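Local atomic coordinates of post-proline cleaving enzyme (Rickettsia typhi, PDB entry 4HVT), a protein that probably cleaves short peptides after proline, acting as a serine-type endopeptidase of the prolyl oligopeptidase family. Residues L36-E41 / I659-L664; E29-E34 / D645-Q650; D251-S256 / S403-E408; I78-V83 / V134-Q139. All coordinates share one frame; numbering follows the deposited sequence.

Interaction 1: L36-E41 / I659-L664; sequences LEWAKE and IFEYVL
W38 meets E661 and Y662 through the six-membered half of its indole, which bridges two helices whose closest CA atoms, those of W38 and Y662, are 9.8 Å apart. The contact across the helices is apolar. CH2 of W38 lies 3.5 Å from CG of E661, so the indole presses on the aliphatic stem of the glutamate, and the ring and carboxylate planes are 62° apart. CZ2 of W38 comes within 3.9 Å of CD2 of Y662, approaching at the edge of the phenol ring and close to its plane. CB of Y662 adds a second touch, 4.0 Å from W38 CZ2; the two aromatic side chains cross at roughly a right angle. With CG placed anti to the backbone N (chi1 178°), W38 projects its bicycle across the gap between the helices.

The polar interactions are made elsewhere. The E661 chain bends at chi2 (60°), and its carboxylate forms a salt bridge through OE2 with R42 and accepts through OE1 from T672 OG1. The buried acid is thereby bound on both oxygens, while its stem packs on W38. F26 adds an edge-to-face ring contact to the same indole. Helix 655-664 is the connection between parallel strands 640-646 and 672-677 in a beta-alpha-beta crossover of the alpha/beta-hydrolase sheet, and helix 34-51, from the N-terminal part of the chain, reaches it through W38.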
loop_
_atom_site.group_PDB
_atom_site.type_symbol
_atom_site.label_atom_id
_atom_site.label_comp_id
_atom_site.label_asym_id
_atom_site.label_seq_id
_atom_site.Cartn_x
_atom_site.Cartn_y
_atom_site.Cartn_z
ATOM N N LEU A 36 -27.681 0.946 -3.469
ATOM C CA LEU A 36 -27.078 1.403 -4.745
ATOM C C LEU A 36 -27.785 2.605 -5.364
ATOM O O LEU A 36 -27.133 3.536 -5.854
ATOM C CB LEU A 36 -27.016 0.275 -5.775
ATOM C CG LEU A 36 -26.210 -0.937 -5.332
ATOM C CD1 LEU A 36 -26.407 -2.079 -6.322
ATOM C CD2 LEU A 36 -24.737 -0.584 -5.168
ATOM N N GLU A 37 -29.111 2.597 -5.323
ATOM C CA GLU A 37 -29.893 3.711 -5.807
ATOM C C GLU A 37 -29.654 4.983 -4.963
ATOM O O GLU A 37 -29.410 6.048 -5.511
ATOM C CB GLU A 37 -31.383 3.366 -5.842
ATOM N N TRP A 38 -29.689 4.825 -3.642
ATOM C CA TRP A 38 -29.460 5.902 -2.689
ATOM C C TRP A 38 -28.091 6.506 -2.992
ATOM O O TRP A 38 -27.957 7.708 -3.151
ATOM C CB TRP A 38 -29.544 5.339 -1.244
ATOM C CG TRP A 38 -29.272 6.358 -0.140
ATOM C CD1 TRP A 38 -30.177 7.100 0.495
ATOM C CD2 TRP A 38 -28.006 6.668 0.459
ATOM N NE1 TRP A 38 -29.592 7.889 1.455
ATOM C CE2 TRP A 38 -28.242 7.655 1.437
ATOM C CE3 TRP A 38 -26.703 6.216 0.253
ATOM C CZ2 TRP A 38 -27.225 8.201 2.219
ATOM C CZ3 TRP A 38 -25.701 6.753 1.024
ATOM C CH2 TRP A 38 -25.963 7.748 1.993
ATOM N N ALA A 39 -27.089 5.634 -3.080
ATOM C CA ALA A 39 -25.736 6.061 -3.344
ATOM C C ALA A 39 -25.560 6.743 -4.703
ATOM O O ALA A 39 -24.875 7.760 -4.755
ATOM C CB ALA A 39 -24.773 4.880 -3.192
ATOM N N LYS A 40 -26.116 6.162 -5.779
ATOM C CA LYS A 40 -26.092 6.763 -7.154
ATOM C C LYS A 40 -26.640 8.168 -7.200
ATOM O O LYS A 40 -26.050 9.060 -7.832
ATOM C CB LYS A 40 -26.868 5.878 -8.143
ATOM N N GLU A 41 -27.751 8.370 -6.501
ATOM C CA GLU A 41 -28.405 9.688 -6.455
ATOM C C GLU A 41 -27.551 10.728 -5.761
ATOM O O GLU A 41 -27.418 11.843 -6.246
ATOM C CB GLU A 41 -29.787 9.617 -5.789
ATOM C CG GLU A 41 -30.900 9.519 -6.811
ATOM C CD GLU A 41 -30.578 8.462 -7.861
ATOM O OE1 GLU A 41 -30.240 8.858 -9.012
ATOM O OE2 GLU A 41 -30.615 7.252 -7.529
ATOM N N ILE A 659 -22.777 5.229 5.917
ATOM C CA ILE A 659 -23.360 5.684 7.225
ATOM C C ILE A 659 -22.965 7.097 7.702
ATOM O O ILE A 659 -23.810 7.875 8.277
ATOM C CB ILE A 659 -23.179 4.604 8.347
ATOM C CG1 ILE A 659 -24.055 4.921 9.551
ATOM C CG2 ILE A 659 -21.729 4.418 8.863
ATOM C CD1 ILE A 659 -25.523 4.841 9.255
ATOM N N PHE A 660 -21.690 7.462 7.443
ATOM C CA PHE A 660 -21.233 8.774 7.790
ATOM C C PHE A 660 -22.038 9.816 6.972
ATOM O O PHE A 660 -22.448 10.775 7.509
ATOM C CB PHE A 660 -19.778 8.878 7.503
ATOM C CG PHE A 660 -19.090 10.052 8.123
ATOM C CD1 PHE A 660 -19.322 10.414 9.435
ATOM C CD2 PHE A 660 -18.065 10.684 7.414
ATOM C CE1 PHE A 660 -18.665 11.466 9.998
ATOM C CE2 PHE A 660 -17.388 11.716 7.982
ATOM C CZ PHE A 660 -17.679 12.092 9.301
ATOM N N GLU A 661 -22.148 9.595 5.654
ATOM C CA GLU A 661 -22.976 10.472 4.780
ATOM C C GLU A 661 -24.428 10.513 5.286
ATOM O O GLU A 661 -25.056 11.565 5.368
ATOM C CB GLU A 661 -22.958 9.949 3.358
ATOM C CG GLU A 661 -23.912 10.557 2.342
ATOM C CD GLU A 661 -23.711 12.057 2.117
ATOM O OE1 GLU A 661 -22.822 12.728 2.718
ATOM O OE2 GLU A 661 -24.530 12.619 1.346
ATOM N N TYR A 662 -24.970 9.344 5.587
ATOM C CA TYR A 662 -26.379 9.280 5.986
ATOM C C TYR A 662 -26.643 10.103 7.239
ATOM O O TYR A 662 -27.626 10.868 7.284
ATOM C CB TYR A 662 -26.820 7.833 6.164
ATOM C CG TYR A 662 -28.320 7.704 6.482
ATOM C CD1 TYR A 662 -28.783 7.812 7.769
ATOM C CD2 TYR A 662 -29.203 7.416 5.476
ATOM C CE1 TYR A 662 -30.142 7.677 8.045
ATOM C CE2 TYR A 662 -30.543 7.300 5.712
ATOM C CZ TYR A 662 -31.004 7.419 6.992
ATOM O OH TYR A 662 -32.335 7.275 7.178
ATOM N N VAL A 663 -25.778 9.970 8.242
ATOM C CA VAL A 663 -25.945 10.718 9.480
ATOM C C VAL A 663 -25.627 12.203 9.305
ATOM O O VAL A 663 -26.381 13.057 9.772
ATOM C CB VAL A 663 -25.147 10.111 10.652
ATOM C CG1 VAL A 663 -25.479 10.858 11.946
ATOM C CG2 VAL A 663 -25.508 8.652 10.783
ATOM N N LEU A 664 -24.527 12.528 8.610
ATOM C CA LEU A 664 -24.134 13.920 8.471
ATOM C C LEU A 664 -25.117 14.670 7.603
ATOM O O LEU A 664 -25.407 15.862 7.850
ATOM C CB LEU A 664 -22.723 14.028 7.871
ATOM C CG LEU A 664 -21.580 14.239 8.847
ATOM C CD1 LEU A 664 -20.282 14.316 8.036
ATOM C CD2 LEU A 664 -21.742 15.533 9.621
#

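Interaction 2: E29-E34 / D645-Q650; sequences EAEGVE and DSVLDQ
A30 and V647 bring the two backbones nearest, with CA atoms 5.5 Å apart, where an irregular loop runs past the turn that follows strand 640-646. That turn, S646 to D649, is type I and closes with D649 N on S646 O at 3.1 Å. An ST turn reinforces it: S646 OG accepts from L648 N at 3.3 Å, with an N-H...O angle of 153°.

V647 carries the largest share of the contact. Its CG1, anti to the backbone N (chi1 172°), is directed at the loop and lies 3.6 Å from A30 O and 3.8 Å from E31 CG. In return, A30 CB sits 3.7 Å from V647 O. E31 crosses V647 at about a right angle, and its OE1 comes only loosely near L648 CD2, at 4.4 Å.

Methyls facing carbonyl oxygens make this a van der Waals contact, and R658 gives the loop a polar hold, donating to the carbonyls of both E29 and A30. The turn itself leads into D649, whose OD2 is hydrogen-bonded to H682 ND1 in an arrangement consistent with a Ser-His-Asp catalytic triad; the contact therefore holds the loop by shape rather than by polar bonds across it, beside the turn that carries D649.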
loop_
_atom_site.group_PDB
_atom_site.type_symbol
_atom_site.label_atom_id
_atom_site.label_comp_id
_atom_site.label_asym_id
_atom_site.label_seq_id
_atom_site.Cartn_x
_atom_site.Cartn_y
_atom_site.Cartn_z
ATOM N N GLU A 29 -25.747 -3.613 2.935
ATOM C CA GLU A 29 -25.685 -4.506 1.826
ATOM C C GLU A 29 -24.951 -3.766 0.721
ATOM O O GLU A 29 -25.469 -2.740 0.231
ATOM C CB GLU A 29 -27.115 -4.832 1.396
ATOM C CG GLU A 29 -27.234 -5.971 0.428
ATOM C CD GLU A 29 -28.669 -6.377 0.105
ATOM O OE1 GLU A 29 -29.680 -6.013 0.800
ATOM O OE2 GLU A 29 -28.779 -7.094 -0.897
ATOM N N ALA A 30 -23.747 -4.253 0.383
ATOM C CA ALA A 30 -22.837 -3.572 -0.581
ATOM C C ALA A 30 -23.506 -3.396 -1.942
ATOM O O ALA A 30 -23.398 -2.340 -2.551
ATOM C CB ALA A 30 -21.544 -4.332 -0.757
ATOM N N GLU A 31 -24.226 -4.448 -2.375
ATOM C CA GLU A 31 -24.874 -4.453 -3.672
ATOM C C GLU A 31 -26.411 -4.490 -3.529
ATOM O O GLU A 31 -26.982 -4.175 -2.484
ATOM C CB GLU A 31 -24.312 -5.611 -4.524
ATOM C CG GLU A 31 -22.796 -5.624 -4.645
ATOM C CD GLU A 31 -22.252 -6.607 -5.678
ATOM O OE1 GLU A 31 -21.561 -7.569 -5.292
ATOM O OE2 GLU A 31 -22.504 -6.447 -6.883
ATOM N N GLY A 32 -27.085 -4.772 -4.630
ATOM C CA GLY A 32 -28.511 -5.016 -4.599
ATOM C C GLY A 32 -29.450 -3.909 -5.039
ATOM O O GLY A 32 -29.635 -3.683 -6.233
ATOM N N VAL A 33 -30.083 -3.229 -4.088
ATOM C CA VAL A 33 -31.222 -2.390 -4.434
ATOM C C VAL A 33 -31.190 -0.971 -3.876
ATOM O O VAL A 33 -30.811 -0.015 -4.596
ATOM C CB VAL A 33 -32.550 -3.085 -4.020
ATOM N N GLU A 34 -31.631 -0.832 -2.628
ATOM C CA GLU A 34 -31.928 0.469 -2.061
ATOM C C GLU A 34 -30.652 1.243 -1.793
ATOM O O GLU A 34 -30.584 2.441 -2.049
ATOM C CB GLU A 34 -32.742 0.340 -0.782
ATOM N N ASP A 645 -16.493 6.187 -1.159
ATOM C CA ASP A 645 -16.423 4.758 -0.916
ATOM C C ASP A 645 -16.686 3.952 -2.203
ATOM O O ASP A 645 -16.895 4.553 -3.272
ATOM C CB ASP A 645 -17.349 4.415 0.258
ATOM C CG ASP A 645 -18.821 4.488 -0.081
ATOM O OD1 ASP A 645 -19.230 4.024 -1.155
ATOM O OD2 ASP A 645 -19.580 4.942 0.783
ATOM N N SER A 646 -16.662 2.613 -2.148
ATOM C CA SER A 646 -16.890 1.813 -3.371
ATOM C C SER A 646 -17.692 0.559 -3.060
ATOM O O SER A 646 -17.469 -0.086 -2.040
ATOM C CB SER A 646 -15.581 1.460 -4.093
ATOM O OG SER A 646 -15.797 0.559 -5.209
ATOM N N VAL A 647 -18.603 0.254 -3.974
ATOM C CA VAL A 647 -19.428 -0.926 -3.953
ATOM C C VAL A 647 -18.530 -2.189 -3.801
ATOM O O VAL A 647 -18.897 -3.109 -3.098
ATOM C CB VAL A 647 -20.306 -0.985 -5.248
ATOM C CG1 VAL A 647 -21.043 -2.326 -5.335
ATOM C CG2 VAL A 647 -21.325 0.160 -5.266
ATOM N N LEU A 648 -17.385 -2.206 -4.460
ATOM C CA LEU A 648 -16.528 -3.375 -4.506
ATOM C C LEU A 648 -15.342 -3.236 -3.563
ATOM O O LEU A 648 -14.320 -3.903 -3.737
ATOM C CB LEU A 648 -16.100 -3.635 -5.947
ATOM C CG LEU A 648 -17.246 -4.141 -6.847
ATOM C CD1 LEU A 648 -16.729 -4.343 -8.263
ATOM C CD2 LEU A 648 -17.851 -5.412 -6.300
ATOM N N ASP A 649 -15.447 -2.312 -2.604
ATOM C CA ASP A 649 -14.439 -2.226 -1.545
ATOM C C ASP A 649 -14.689 -3.401 -0.608
ATOM O O ASP A 649 -15.562 -3.359 0.239
ATOM C CB ASP A 649 -14.498 -0.871 -0.819
ATOM C CG ASP A 649 -13.353 -0.683 0.208
ATOM O OD1 ASP A 649 -12.885 -1.662 0.879
ATOM O OD2 ASP A 649 -12.951 0.501 0.362
ATOM N N GLN A 650 -13.914 -4.447 -0.810
ATOM C CA GLN A 650 -13.947 -5.614 0.039
ATOM C C GLN A 650 -13.017 -5.538 1.263
ATOM O O GLN A 650 -12.978 -6.500 2.073
ATOM C CB GLN A 650 -13.566 -6.844 -0.798
ATOM C CG GLN A 650 -14.505 -6.985 -1.996
ATOM C CD GLN A 650 -14.188 -8.209 -2.837
ATOM O OE1 GLN A 650 -13.034 -8.460 -3.123
ATOM N NE2 GLN A 650 -15.241 -8.999 -3.203
#

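Interaction 3: D251-S256 / S403-E408; sequences DTISSS and SYEEEE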
loop_
_atom_site.group_PDB
_atom_site.type_symbol
_atom_site.label_atom_id
_atom_site.label_comp_id
_atom_site.label_asym_id
_atom_site.label_seq_id
_atom_site.Cartn_x
_atom_site.Cartn_y
_atom_site.Cartn_z
ATOM N N ASP A 251 14.924 -18.570 -6.390
ATOM C CA ASP A 251 14.853 -19.767 -7.204
ATOM C C ASP A 251 16.266 -20.192 -7.654
ATOM O O ASP A 251 16.500 -21.336 -7.930
ATOM C CB ASP A 251 14.019 -19.568 -8.451
ATOM C CG ASP A 251 12.521 -19.633 -8.200
ATOM O OD1 ASP A 251 12.093 -20.536 -7.466
ATOM O OD2 ASP A 251 11.768 -18.828 -8.777
ATOM N N THR A 252 17.201 -19.231 -7.780
ATOM C CA THR A 252 18.532 -19.623 -8.242
ATOM C C THR A 252 19.296 -20.429 -7.197
ATOM O O THR A 252 20.321 -21.063 -7.528
ATOM C CB THR A 252 19.448 -18.431 -8.632
ATOM O OG1 THR A 252 19.643 -17.596 -7.482
ATOM C CG2 THR A 252 18.841 -17.613 -9.745
ATOM N N ILE A 253 18.840 -20.389 -5.959
ATOM C CA ILE A 253 19.411 -21.150 -4.864
ATOM C C ILE A 253 18.536 -22.366 -4.560
ATOM O O ILE A 253 19.069 -23.468 -4.387
ATOM C CB ILE A 253 19.523 -20.237 -3.646
ATOM C CG1 ILE A 253 20.205 -18.896 -4.043
ATOM C CG2 ILE A 253 20.242 -20.930 -2.510
ATOM C CD1 ILE A 253 21.667 -18.992 -4.419
ATOM N N SER A 254 17.227 -22.138 -4.414
ATOM C CA SER A 254 16.281 -23.245 -4.249
ATOM C C SER A 254 14.948 -22.877 -4.854
ATOM O O SER A 254 14.392 -21.826 -4.549
ATOM C CB SER A 254 16.034 -23.590 -2.794
ATOM O OG SER A 254 15.048 -24.636 -2.650
ATOM N N SER A 255 14.399 -23.798 -5.633
ATOM C CA SER A 255 13.023 -23.654 -6.126
ATOM C C SER A 255 12.033 -24.539 -5.333
ATOM O O SER A 255 10.829 -24.529 -5.574
ATOM C CB SER A 255 13.006 -23.920 -7.648
ATOM O OG SER A 255 13.536 -25.216 -7.978
ATOM N N SER A 256 12.526 -25.280 -4.371
ATOM C CA SER A 256 11.754 -26.250 -3.684
ATOM C C SER A 256 11.470 -25.915 -2.212
ATOM O O SER A 256 10.818 -26.704 -1.496
ATOM C CB SER A 256 12.490 -27.576 -3.746
ATOM O OG SER A 256 13.832 -27.530 -3.242
ATOM N N SER A 403 14.819 -5.458 -8.081
ATOM C CA SER A 403 15.987 -6.320 -8.335
ATOM C C SER A 403 15.621 -7.748 -8.020
ATOM O O SER A 403 14.602 -8.003 -7.349
ATOM C CB SER A 403 17.208 -5.922 -7.511
ATOM O OG SER A 403 17.027 -6.248 -6.123
ATOM N N TYR A 404 16.465 -8.629 -8.516
ATOM C CA TYR A 404 16.359 -10.091 -8.247
ATOM C C TYR A 404 17.738 -10.668 -8.076
ATOM O O TYR A 404 18.710 -10.256 -8.718
ATOM C CB TYR A 404 15.755 -10.836 -9.427
ATOM C CG TYR A 404 14.410 -10.416 -9.915
ATOM C CD1 TYR A 404 13.269 -10.918 -9.375
ATOM C CD2 TYR A 404 14.314 -9.577 -11.004
ATOM C CE1 TYR A 404 12.018 -10.569 -9.868
ATOM C CE2 TYR A 404 13.085 -9.206 -11.503
ATOM C CZ TYR A 404 11.953 -9.702 -10.945
ATOM O OH TYR A 404 10.716 -9.339 -11.444
ATOM N N GLU A 405 17.859 -11.650 -7.208
ATOM C CA GLU A 405 19.155 -12.303 -7.039
ATOM C C GLU A 405 19.598 -12.958 -8.353
ATOM O O GLU A 405 20.775 -13.202 -8.531
ATOM C CB GLU A 405 19.085 -13.342 -5.889
ATOM C CG GLU A 405 20.430 -13.874 -5.463
ATOM C CD GLU A 405 20.415 -14.644 -4.149
ATOM O OE1 GLU A 405 19.376 -14.640 -3.441
ATOM O OE2 GLU A 405 21.465 -15.277 -3.889
ATOM N N GLU A 406 18.679 -13.274 -9.248
ATOM C CA GLU A 406 19.058 -13.882 -10.529
ATOM C C GLU A 406 19.844 -12.873 -11.407
ATOM O O GLU A 406 20.633 -13.272 -12.251
ATOM C CB GLU A 406 17.868 -14.396 -11.306
ATOM C CG GLU A 406 18.345 -15.127 -12.559
ATOM C CD GLU A 406 17.323 -16.005 -13.206
ATOM O OE1 GLU A 406 16.293 -16.297 -12.572
ATOM O OE2 GLU A 406 17.583 -16.391 -14.363
ATOM N N GLU A 407 19.629 -11.587 -11.201
ATOM C CA GLU A 407 20.144 -10.535 -12.069
ATOM C C GLU A 407 21.292 -9.760 -11.387
ATOM O O GLU A 407 21.191 -9.336 -10.223
ATOM C CB GLU A 407 18.998 -9.551 -12.410
ATOM C CG GLU A 407 17.885 -10.157 -13.239
ATOM C CD GLU A 407 18.287 -10.468 -14.671
ATOM O OE1 GLU A 407 19.264 -9.877 -15.201
ATOM O OE2 GLU A 407 17.609 -11.310 -15.274
ATOM N N GLU A 408 22.377 -9.519 -12.129
ATOM C CA GLU A 408 23.437 -8.609 -11.681
ATOM C C GLU A 408 23.007 -7.123 -11.652
ATOM O O GLU A 408 23.455 -6.417 -10.797
ATOM C CB GLU A 408 24.664 -8.722 -12.603
ATOM C CG GLU A 408 25.325 -10.080 -12.391
ATOM C CD GLU A 408 26.435 -10.401 -13.346
ATOM O OE1 GLU A 408 26.396 -9.915 -14.497
ATOM O OE2 GLU A 408 27.339 -11.171 -12.933
#
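T252 and I253 pack against E406 and E405 between two loops of the beta-propeller, each joining the first and second strands of a four-stranded sheet. The methyl CG2 of T252 rests 3.7 Å from CB and 3.8 Å from CG of E406, against the base of the glutamate chain. I253 meets E405 at about a right angle, with both its CG1 and CD1 near the carboxylate.

One shell out, the torsions and turns set these groups in place. T252 holds OG1 between its backbone N and carbonyl carbon (chi1 61°), which turns CG2 to E406 and lets OG1 bond with S250 OG. E405 and E406 sit at the two central positions of a type I turn closed by E407 N on Y404 O at 3.0 Å. On the other loop an ST turn follows, with S254 OG accepting from S256 N at 3.1 Å.

Farther out, F138 packs on both D251 and E406, and K247 pairs with D251, whose OD2 stays 6.4 Å from E406 OE1; that salt bridge probably eases any repulsion between the two acids. E405 OE2 accepts from the backbone N of K299 and lies 3.8 Å from I253 CD1.

Interaction 4: I78-V83 / V134-Q139; sequences IRKGYV and VSNCFQ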
loop_
_atom_site.group_PDB
_atom_site.type_symbol
_atom_site.label_atom_id
_atom_site.label_comp_id
_atom_site.label_asym_id
_atom_site.label_seq_id
_atom_site.Cartn_x
_atom_site.Cartn_y
_atom_site.Cartn_z
ATOM N N ILE A 78 14.134 -5.113 -14.556
ATOM C CA ILE A 78 14.953 -5.838 -15.491
ATOM C C ILE A 78 14.883 -7.353 -15.248
ATOM O O ILE A 78 15.144 -7.831 -14.129
ATOM C CB ILE A 78 16.422 -5.440 -15.358
ATOM C CG1 ILE A 78 16.575 -3.939 -15.789
ATOM C CG2 ILE A 78 17.322 -6.376 -16.173
ATOM C CD1 ILE A 78 17.928 -3.284 -15.529
ATOM N N ARG A 79 14.553 -8.069 -16.309
ATOM C CA ARG A 79 14.722 -9.512 -16.401
ATOM C C ARG A 79 15.283 -9.922 -17.759
ATOM O O ARG A 79 14.756 -9.548 -18.816
ATOM C CB ARG A 79 13.387 -10.254 -16.152
ATOM C CG ARG A 79 12.815 -10.165 -14.750
ATOM C CD ARG A 79 11.740 -11.219 -14.520
ATOM N NE ARG A 79 10.613 -11.008 -15.418
ATOM C CZ ARG A 79 9.697 -10.049 -15.235
ATOM N NH1 ARG A 79 9.766 -9.208 -14.219
ATOM N NH2 ARG A 79 8.709 -9.916 -16.091
ATOM N N LYS A 80 16.391 -10.660 -17.718
ATOM C CA LYS A 80 17.021 -11.290 -18.880
ATOM C C LYS A 80 17.132 -10.348 -20.079
ATOM O O LYS A 80 16.706 -10.654 -21.182
ATOM C CB LYS A 80 16.333 -12.605 -19.235
ATOM C CG LYS A 80 16.364 -13.614 -18.080
ATOM C CD LYS A 80 15.797 -14.956 -18.486
ATOM C CE LYS A 80 15.776 -15.952 -17.316
ATOM N NZ LYS A 80 15.050 -15.426 -16.134
ATOM N N GLY A 81 17.677 -9.166 -19.799
ATOM C CA GLY A 81 18.047 -8.188 -20.852
ATOM C C GLY A 81 16.936 -7.250 -21.285
ATOM O O GLY A 81 17.106 -6.460 -22.228
ATOM N N TYR A 82 15.776 -7.366 -20.644
ATOM C CA TYR A 82 14.616 -6.514 -20.946
ATOM C C TYR A 82 14.155 -5.796 -19.702
ATOM O O TYR A 82 14.238 -6.329 -18.596
ATOM C CB TYR A 82 13.434 -7.378 -21.456
ATOM C CG TYR A 82 13.578 -7.888 -22.829
ATOM C CD1 TYR A 82 14.287 -9.039 -23.070
ATOM C CD2 TYR A 82 13.003 -7.236 -23.910
ATOM C CE1 TYR A 82 14.449 -9.528 -24.344
ATOM C CE2 TYR A 82 13.146 -7.732 -25.200
ATOM C CZ TYR A 82 13.873 -8.877 -25.399
ATOM O OH TYR A 82 14.039 -9.378 -26.676
ATOM N N VAL A 83 13.570 -4.616 -19.890
ATOM C CA VAL A 83 12.846 -3.918 -18.876
ATOM C C VAL A 83 11.383 -4.084 -19.147
ATOM O O VAL A 83 10.911 -3.868 -20.273
ATOM C CB VAL A 83 13.130 -2.385 -18.891
ATOM C CG1 VAL A 83 12.301 -1.689 -17.844
ATOM C CG2 VAL A 83 14.630 -2.176 -18.693
ATOM N N VAL A 134 2.694 -10.427 -11.804
ATOM C CA VAL A 134 3.071 -11.644 -12.533
ATOM C C VAL A 134 4.044 -12.434 -11.698
ATOM O O VAL A 134 4.724 -11.889 -10.808
ATOM C CB VAL A 134 3.740 -11.403 -13.924
ATOM C CG1 VAL A 134 2.925 -10.534 -14.829
ATOM C CG2 VAL A 134 5.163 -10.839 -13.769
ATOM N N SER A 135 4.112 -13.737 -11.959
ATOM C CA SER A 135 5.139 -14.594 -11.384
ATOM C C SER A 135 5.712 -15.470 -12.502
ATOM O O SER A 135 4.962 -16.199 -13.190
ATOM C CB SER A 135 4.567 -15.514 -10.326
ATOM O OG SER A 135 5.656 -16.220 -9.780
ATOM N N ASN A 136 7.031 -15.400 -12.664
ATOM C CA ASN A 136 7.733 -16.100 -13.714
ATOM C C ASN A 136 8.257 -17.469 -13.245
ATOM O O ASN A 136 8.678 -17.634 -12.102
ATOM C CB ASN A 136 8.915 -15.199 -14.185
ATOM C CG ASN A 136 9.548 -15.654 -15.470
ATOM O OD1 ASN A 136 10.762 -15.531 -15.612
ATOM N ND2 ASN A 136 8.773 -16.149 -16.426
ATOM N N CYS A 137 8.182 -18.467 -14.118
ATOM C CA CYS A 137 8.597 -19.828 -13.790
ATOM C C CYS A 137 10.118 -19.959 -13.950
ATOM O O CYS A 137 10.634 -19.711 -15.021
ATOM C CB CYS A 137 7.920 -20.817 -14.734
ATOM S SG CYS A 137 8.359 -22.527 -14.386
ATOM N N PHE A 138 10.811 -20.451 -12.942
ATOM C CA PHE A 138 12.278 -20.525 -13.040
ATOM C C PHE A 138 12.712 -21.634 -13.991
ATOM O O PHE A 138 13.693 -21.475 -14.700
ATOM C CB PHE A 138 12.905 -20.712 -11.643
ATOM C CG PHE A 138 14.414 -20.835 -11.667
ATOM C CD1 PHE A 138 15.190 -19.735 -11.842
ATOM C CD2 PHE A 138 15.025 -22.095 -11.512
ATOM C CE1 PHE A 138 16.564 -19.841 -11.874
ATOM C CE2 PHE A 138 16.412 -22.200 -11.544
ATOM C CZ PHE A 138 17.161 -21.071 -11.702
ATOM N N GLN A 139 11.982 -22.730 -13.996
ATOM C CA GLN A 139 12.339 -23.919 -14.762
ATOM C C GLN A 139 12.021 -23.708 -16.262
ATOM O O GLN A 139 12.693 -24.248 -17.123
ATOM C CB GLN A 139 11.608 -25.133 -14.214
ATOM C CG GLN A 139 11.959 -25.528 -12.763
ATOM C CD GLN A 139 11.453 -24.612 -11.620
ATOM O OE1 GLN A 139 12.153 -24.540 -10.608
ATOM N NE2 GLN A 139 10.241 -23.965 -11.721
HETATM O O HOH W 1 12.699 -14.408 -16.684
#
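K80 and N136 face each other from separate propeller sheets, K80 on the type I' turn R79 to Y82 of a hairpin and N136 at the end of strand 129-136, with R79 and N136 the closest pair of CA atoms at 10.0 Å. Such a gap is spanned by long side chains and a water. The water accepts from K80 NZ at 2.6 Å and donates to N136 OD1 at 2.5 Å, while NZ and OD1 themselves stay 4.3 Å apart. K80 gets there by running extended through chi2 and chi3 and then kinking at its last torsion (chi4 55°). The amide of N136 is held at its other end too, since ND2 donates to P141 O, so its rotation is fixed from both sides.

R79 makes the other, looser approach: its NH2 lies 4.3 Å from the CG2 methyl of V134, oblique to the guanidinium. That group is gripped elsewhere: NH1 donates to Y404 OH, and Y84 makes a cation-pi contact with it. The hairpin turn is closed by R79 N on Y82 O at 2.9 Å and Y82 N on R79 O at 3.0 Å, and E407 OE2 accepts from K80 N. Strands 77-79 and 82-87 begin one antiparallel sheet, while 129-136 pairs with 143-150 in the next; W97 of strand 96-101 touches both R79 and V134 where these sheets adjoin.

The contacts form two pairs. Interactions 1 and 2, centres 11 Å apart, touch through L36, which packs on A30, E31 and V647; both tie the N-terminal extension to the alpha/beta-hydrolase sheet near strand 640-646, joining segments more than 600 residues apart. Interactions 3 and 4, also 11 Å apart, lie within the propeller and touch through E407, Y404 and F138, linking first-to-second-strand turns of four sheets on one face. Centres of the two pairs are 38 to 50 Å apart. Along the chain, interaction 4 precedes interaction 3, and both are nested inside the loops closed by interactions 1 and 2, as expected for a propeller inserted between an N-terminal segment and the rest of the catalytic domain.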